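PDB 5TGN: SnoaL-like domain-containing protein, which is of unknown function but has a SnoaL-like domain of the NTF2 clan, whose members often bind small hydrophobic ligands or act as enzymes. Local coordinates for residues A[6-10]-A[70-76]; A[34-38]-A[103-108]. All blocks are in the same frame, centred on the assembly; numbering follows the deposited sequence.

Overall arrangement
Both contacts are built on the same mixed sheet and illustrate two ways in which an NTF2-like fold is assembled from parts of the chain far apart in sequence. In interaction 1, the start of helix 6-18 lies across strand 73-81; in interaction 2, strand 33-37 pairs in parallel with strand 100-108. Their centres are about 14 Å apart and their nearest atoms about 7 Å, with strand 88-97 lying between strands 73-81 and 100-108. Helix 6-18 spans both regions: its first turn packs in interaction 1, and its Tyr-13 touches Ile-35 and Leu-104 of interaction 2. A glycerol, probably from the crystallisation liquor, is hydrogen-bonded to His-108 NE2, at the far end of interaction 2.

Interaction 1: A[6-10]-A[70-76]; sequences AIDLA and GTHRVVL
Packing of an N-terminal helix on the concave sheet of an NTF2-like fold brings Ala-6, Ile-7 and Ala-10 onto Val-74 and Leu-76. The axes of helix 6-10 and strand 73-76 approach to 8.1 Å, at 40° to one another, close enough for alanines to meet the strand directly. Val-74 divides its branches between them: CG2, beside the backbone N, lies 3.7 Å from Ala-6 CB, while CG1, anti to that N (chi1 176°), reaches Ala-10 CB at 3.7 Å. The same CG1 meets Ile-7 CD1 at 3.8 Å, the two side chains crossing at about a right angle. Replacing Val-74 with an alanine would probably open a gap beneath Ala-6 and Ala-10 and leave the end of Ile-7 with less to rest on. Further along the strand, Leu-76 CD1 touches Ala-10 CB at 4.0 Å. At the turn before the strand, Ala-6 CB sits 3.4 Å from each of Gly-70 O and Thr-71 O, and a water links the two segments, accepting from Ile-7 N and donating to Gly-70 O. Ala-6 also touches Val-96, and Ala-10 Phe-94, of the neighbouring strand 88-97. An N-terminal helix packed against a curved sheet is typical of the NTF2-like alpha+beta fold.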
loop_
_atom_site.group_PDB
_atom_site.type_symbol
_atom_site.label_atom_id
_atom_site.label_comp_id
_atom_site.label_asym_id
_atom_site.label_seq_id
_atom_site.Cartn_x
_atom_site.Cartn_y
_atom_site.Cartn_z
ATOM N N ALA A 6 9.572 -10.315 23.452
ATOM C CA ALA A 6 8.918 -9.982 22.191
ATOM C C ALA A 6 7.819 -8.948 22.392
ATOM O O ALA A 6 7.686 -8.018 21.588
ATOM C CB ALA A 6 8.347 -11.234 21.531
ATOM N N ILE A 7 7.010 -9.099 23.451
ATOM C CA ILE A 7 5.946 -8.120 23.673
ATOM C C ILE A 7 6.534 -6.744 23.969
ATOM O O ILE A 7 5.970 -5.724 23.550
ATOM C CB ILE A 7 4.983 -8.591 24.784
ATOM C CG1 ILE A 7 3.780 -7.651 24.873
ATOM C CG2 ILE A 7 5.688 -8.705 26.158
ATOM C CD1 ILE A 7 2.926 -7.604 23.600
ATOM N N ASP A 8 7.681 -6.689 24.662
ATOM C CA ASP A 8 8.365 -5.418 24.904
ATOM C C ASP A 8 8.830 -4.778 23.606
ATOM O O ASP A 8 8.709 -3.559 23.436
ATOM C CB ASP A 8 9.574 -5.621 25.818
ATOM C CG ASP A 8 9.190 -6.158 27.204
ATOM O OD1 ASP A 8 8.057 -5.883 27.672
ATOM O OD2 ASP A 8 10.033 -6.850 27.814
ATOM N N LEU A 9 9.426 -5.576 22.702
ATOM C CA LEU A 9 9.858 -5.045 21.413
ATOM C C LEU A 9 8.668 -4.489 20.639
ATOM O O LEU A 9 8.746 -3.401 20.052
ATOM C CB LEU A 9 10.568 -6.130 20.594
ATOM C CG LEU A 9 11.923 -6.617 21.112
ATOM C CD1 LEU A 9 12.396 -7.863 20.366
ATOM C CD2 LEU A 9 12.962 -5.511 21.019
ATOM N N ALA A 10 7.555 -5.227 20.628
ATOM C CA ALA A 10 6.387 -4.789 19.872
ATOM C C ALA A 10 5.849 -3.469 20.419
ATOM O O ALA A 10 5.581 -2.534 19.657
ATOM C CB ALA A 10 5.307 -5.877 19.904
ATOM N N GLY A 70 3.738 -14.128 22.794
ATOM C CA GLY A 70 4.542 -15.274 23.150
ATOM C C GLY A 70 5.996 -14.881 23.064
ATOM O O GLY A 70 6.328 -13.737 22.747
ATOM N N THR A 71 6.870 -15.852 23.334
ATOM C CA THR A 71 8.304 -15.574 23.350
ATOM C C THR A 71 8.807 -15.085 21.999
ATOM O O THR A 71 9.735 -14.269 21.943
ATOM C CB THR A 71 9.075 -16.825 23.763
ATOM O OG1 THR A 71 8.436 -17.422 24.889
ATOM C CG2 THR A 71 10.533 -16.481 24.109
ATOM N N HIS A 72 8.213 -15.560 20.901
ATOM C CA HIS A 72 8.778 -15.323 19.583
ATOM C C HIS A 72 7.812 -14.714 18.575
ATOM O O HIS A 72 8.238 -14.399 17.463
ATOM C CB HIS A 72 9.349 -16.631 19.026
ATOM C CG HIS A 72 10.278 -17.320 19.989
ATOM N ND1 HIS A 72 9.888 -18.391 20.765
ATOM C CD2 HIS A 72 11.558 -17.047 20.340
ATOM C CE1 HIS A 72 10.899 -18.770 21.529
ATOM N NE2 HIS A 72 11.922 -17.968 21.293
ATOM N N ARG A 73 6.547 -14.502 18.923
ATOM C CA ARG A 73 5.640 -13.895 17.959
ATOM C C ARG A 73 4.650 -13.016 18.694
ATOM O O ARG A 73 4.145 -13.398 19.751
ATOM C CB ARG A 73 4.915 -14.959 17.129
ATOM C CG ARG A 73 4.016 -14.414 16.023
ATOM C CD ARG A 73 3.547 -15.569 15.121
ATOM N NE ARG A 73 2.589 -15.141 14.101
ATOM C CZ ARG A 73 1.263 -15.157 14.258
ATOM N NH1 ARG A 73 0.724 -15.586 15.403
ATOM N NH2 ARG A 73 0.469 -14.741 13.274
ATOM N N VAL A 74 4.381 -11.829 18.148
ATOM C CA VAL A 74 3.381 -10.930 18.723
ATOM C C VAL A 74 2.488 -10.417 17.595
ATOM O O VAL A 74 2.988 -9.999 16.540
ATOM C CB VAL A 74 4.048 -9.753 19.464
ATOM C CG1 VAL A 74 3.004 -8.773 19.962
ATOM C CG2 VAL A 74 4.902 -10.259 20.642
ATOM N N VAL A 75 1.178 -10.418 17.825
ATOM C CA VAL A 75 0.225 -9.740 16.955
ATOM C C VAL A 75 -0.434 -8.614 17.740
ATOM O O VAL A 75 -1.080 -8.865 18.770
ATOM C CB VAL A 75 -0.824 -10.707 16.402
ATOM C CG1 VAL A 75 -1.796 -9.977 15.456
ATOM C CG2 VAL A 75 -0.144 -11.891 15.708
ATOM N N LEU A 76 -0.297 -7.381 17.243
ATOM C CA LEU A 76 -1.053 -6.241 17.763
ATOM C C LEU A 76 -2.072 -5.790 16.726
ATOM O O LEU A 76 -1.785 -5.794 15.527
ATOM C CB LEU A 76 -0.152 -5.048 18.095
ATOM C CG LEU A 76 1.087 -5.289 18.956
ATOM C CD1 LEU A 76 1.862 -3.981 19.073
ATOM C CD2 LEU A 76 0.689 -5.862 20.336
HETATM O O HOH W 1 6.657 -11.579 24.902
#

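Interaction 2: A[34-38]-A[103-108]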
loop_
_atom_site.group_PDB
_atom_site.type_symbol
_atom_site.label_atom_id
_atom_site.label_comp_id
_atom_site.label_asym_id
_atom_site.label_seq_id
_atom_site.Cartn_x
_atom_site.Cartn_y
_atom_site.Cartn_z
ATOM N N GLU A 34 13.450 -7.127 8.791
ATOM C CA GLU A 34 12.737 -6.472 7.709
ATOM C C GLU A 34 11.314 -6.108 8.104
ATOM O O GLU A 34 10.703 -6.716 8.992
ATOM C CB GLU A 34 12.697 -7.362 6.469
ATOM C CG GLU A 34 11.872 -8.596 6.691
ATOM C CD GLU A 34 12.009 -9.600 5.569
ATOM O OE1 GLU A 34 13.043 -9.569 4.858
ATOM O OE2 GLU A 34 11.084 -10.432 5.410
ATOM N N ILE A 35 10.769 -5.145 7.360
ATOM C CA ILE A 35 9.346 -4.823 7.393
ATOM C C ILE A 35 8.751 -5.183 6.041
ATOM O O ILE A 35 9.317 -4.837 4.995
ATOM C CB ILE A 35 9.103 -3.338 7.690
ATOM C CG1 ILE A 35 9.647 -2.975 9.073
ATOM C CG2 ILE A 35 7.606 -3.017 7.596
ATOM C CD1 ILE A 35 9.443 -1.500 9.411
ATOM N N ILE A 36 7.625 -5.883 6.053
ATOM C CA ILE A 36 6.859 -6.141 4.829
ATOM C C ILE A 36 5.616 -5.278 4.920
ATOM O O ILE A 36 4.852 -5.381 5.896
ATOM C CB ILE A 36 6.472 -7.617 4.682
ATOM C CG1 ILE A 36 7.657 -8.534 5.026
ATOM C CG2 ILE A 36 5.892 -7.878 3.258
ATOM C CD1 ILE A 36 7.488 -10.024 4.504
ATOM N N ALA A 37 5.401 -4.451 3.925
ATOM C CA ALA A 37 4.318 -3.485 4.036
ATOM C C ALA A 37 3.671 -3.376 2.667
ATOM O O ALA A 37 4.226 -3.905 1.698
ATOM C CB ALA A 37 4.858 -2.127 4.523
ATOM N N PRO A 38 2.505 -2.728 2.535
ATOM C CA PRO A 38 1.886 -2.605 1.200
ATOM C C PRO A 38 2.794 -1.903 0.198
ATOM O O PRO A 38 3.509 -0.963 0.540
ATOM C CB PRO A 38 0.636 -1.768 1.473
ATOM C CG PRO A 38 0.288 -2.022 2.903
ATOM C CD PRO A 38 1.634 -2.196 3.599
ATOM N N ARG A 103 11.194 -9.949 11.656
ATOM C CA ARG A 103 10.310 -9.491 10.609
ATOM C C ARG A 103 9.086 -8.849 11.234
ATOM O O ARG A 103 8.538 -9.355 12.221
ATOM C CB ARG A 103 9.891 -10.635 9.675
ATOM C CG ARG A 103 8.761 -10.244 8.680
ATOM C CD ARG A 103 8.217 -11.524 8.024
ATOM N NE ARG A 103 9.094 -12.041 6.975
ATOM C CZ ARG A 103 8.927 -13.213 6.366
ATOM N NH1 ARG A 103 7.936 -14.016 6.739
ATOM N NH2 ARG A 103 9.726 -13.575 5.368
ATOM N N LEU A 104 8.675 -7.719 10.664
ATOM C CA LEU A 104 7.396 -7.112 11.005
ATOM C C LEU A 104 6.551 -7.083 9.738
ATOM O O LEU A 104 6.990 -6.559 8.708
ATOM C CB LEU A 104 7.582 -5.705 11.594
ATOM C CG LEU A 104 6.326 -4.820 11.558
ATOM C CD1 LEU A 104 5.243 -5.375 12.446
ATOM C CD2 LEU A 104 6.689 -3.370 11.913
ATOM N N THR A 105 5.367 -7.696 9.791
ATOM C CA THR A 105 4.419 -7.666 8.672
ATOM C C THR A 105 3.272 -6.734 9.052
ATOM O O THR A 105 2.725 -6.846 10.153
ATOM C CB THR A 105 3.880 -9.074 8.368
ATOM O OG1 THR A 105 4.952 -9.948 7.971
ATOM C CG2 THR A 105 2.827 -9.042 7.249
ATOM N N ILE A 106 2.905 -5.819 8.163
ATOM C CA ILE A 106 1.895 -4.810 8.484
ATOM C C ILE A 106 0.699 -5.013 7.555
ATOM O O ILE A 106 0.781 -4.724 6.358
ATOM C CB ILE A 106 2.450 -3.382 8.369
ATOM C CG1 ILE A 106 3.753 -3.284 9.165
ATOM C CG2 ILE A 106 1.414 -2.348 8.910
ATOM C CD1 ILE A 106 4.408 -1.884 9.082
ATOM N N ASN A 107 -0.407 -5.502 8.104
ATOM C CA ASN A 107 -1.621 -5.776 7.331
ATOM C C ASN A 107 -2.673 -4.730 7.653
ATOM O O ASN A 107 -3.006 -4.528 8.826
ATOM C CB ASN A 107 -2.197 -7.148 7.665
ATOM C CG ASN A 107 -1.306 -8.300 7.221
ATOM O OD1 ASN A 107 -0.823 -8.331 6.096
ATOM N ND2 ASN A 107 -1.140 -9.279 8.091
ATOM N N HIS A 108 -3.213 -4.092 6.624
ATOM C CA HIS A 108 -4.409 -3.277 6.817
ATOM C C HIS A 108 -5.623 -4.177 6.989
ATOM O O HIS A 108 -5.855 -5.086 6.189
ATOM C CB HIS A 108 -4.626 -2.334 5.637
ATOM C CG HIS A 108 -3.597 -1.249 5.544
ATOM N ND1 HIS A 108 -3.918 0.092 5.577
ATOM C CD2 HIS A 108 -2.251 -1.308 5.453
ATOM C CE1 HIS A 108 -2.815 0.810 5.479
ATOM N NE2 HIS A 108 -1.790 -0.015 5.401
HETATM O O HOH W 2 10.536 -11.390 2.959
#
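Glu-34 and Arg-103 lie side by side in a salt bridge, OE2 accepting from NE at 3.0 Å with an N-H...O angle of 157°. The carboxylate oxygen comes to the guanidinium edge, near its plane, and the two planes are only 14° apart. Each has a further salt-bridge partner, Glu-34 OE1 with Arg-44 and Arg-103 NH1 with Glu-91 of a second subunit, so the charged network reaches the subunit interface. Arg-103 bends at its third torsion (chi3 -77°), carrying the guanidinium alongside the glutamate, while Ile-36 CD1 rests over one of its faces, 3.6 Å from NE. A water donates to the same OE2. Beneath this pair the backbones form a regular parallel ladder: Glu-34 O accepts from Leu-104 N, Leu-104 O from Ile-36 N (each 2.8 Å), and Ile-36 O from Ile-106 N. On the other face, Ile-35 CG2 meets Ile-106 CD1 at 3.7 Å, and Ile-35 CG1 lies beside Leu-104 CD2; Tyr-13 and Phe-52 add helix contacts to this apolar side. At the end of the pairing, Pro-38 CG approaches His-108 CD2 at 3.7 Å. One face toward helices and the other toward a partner subunit is an arrangement of the curved sheet seen in many oligomeric NTF2-like proteins.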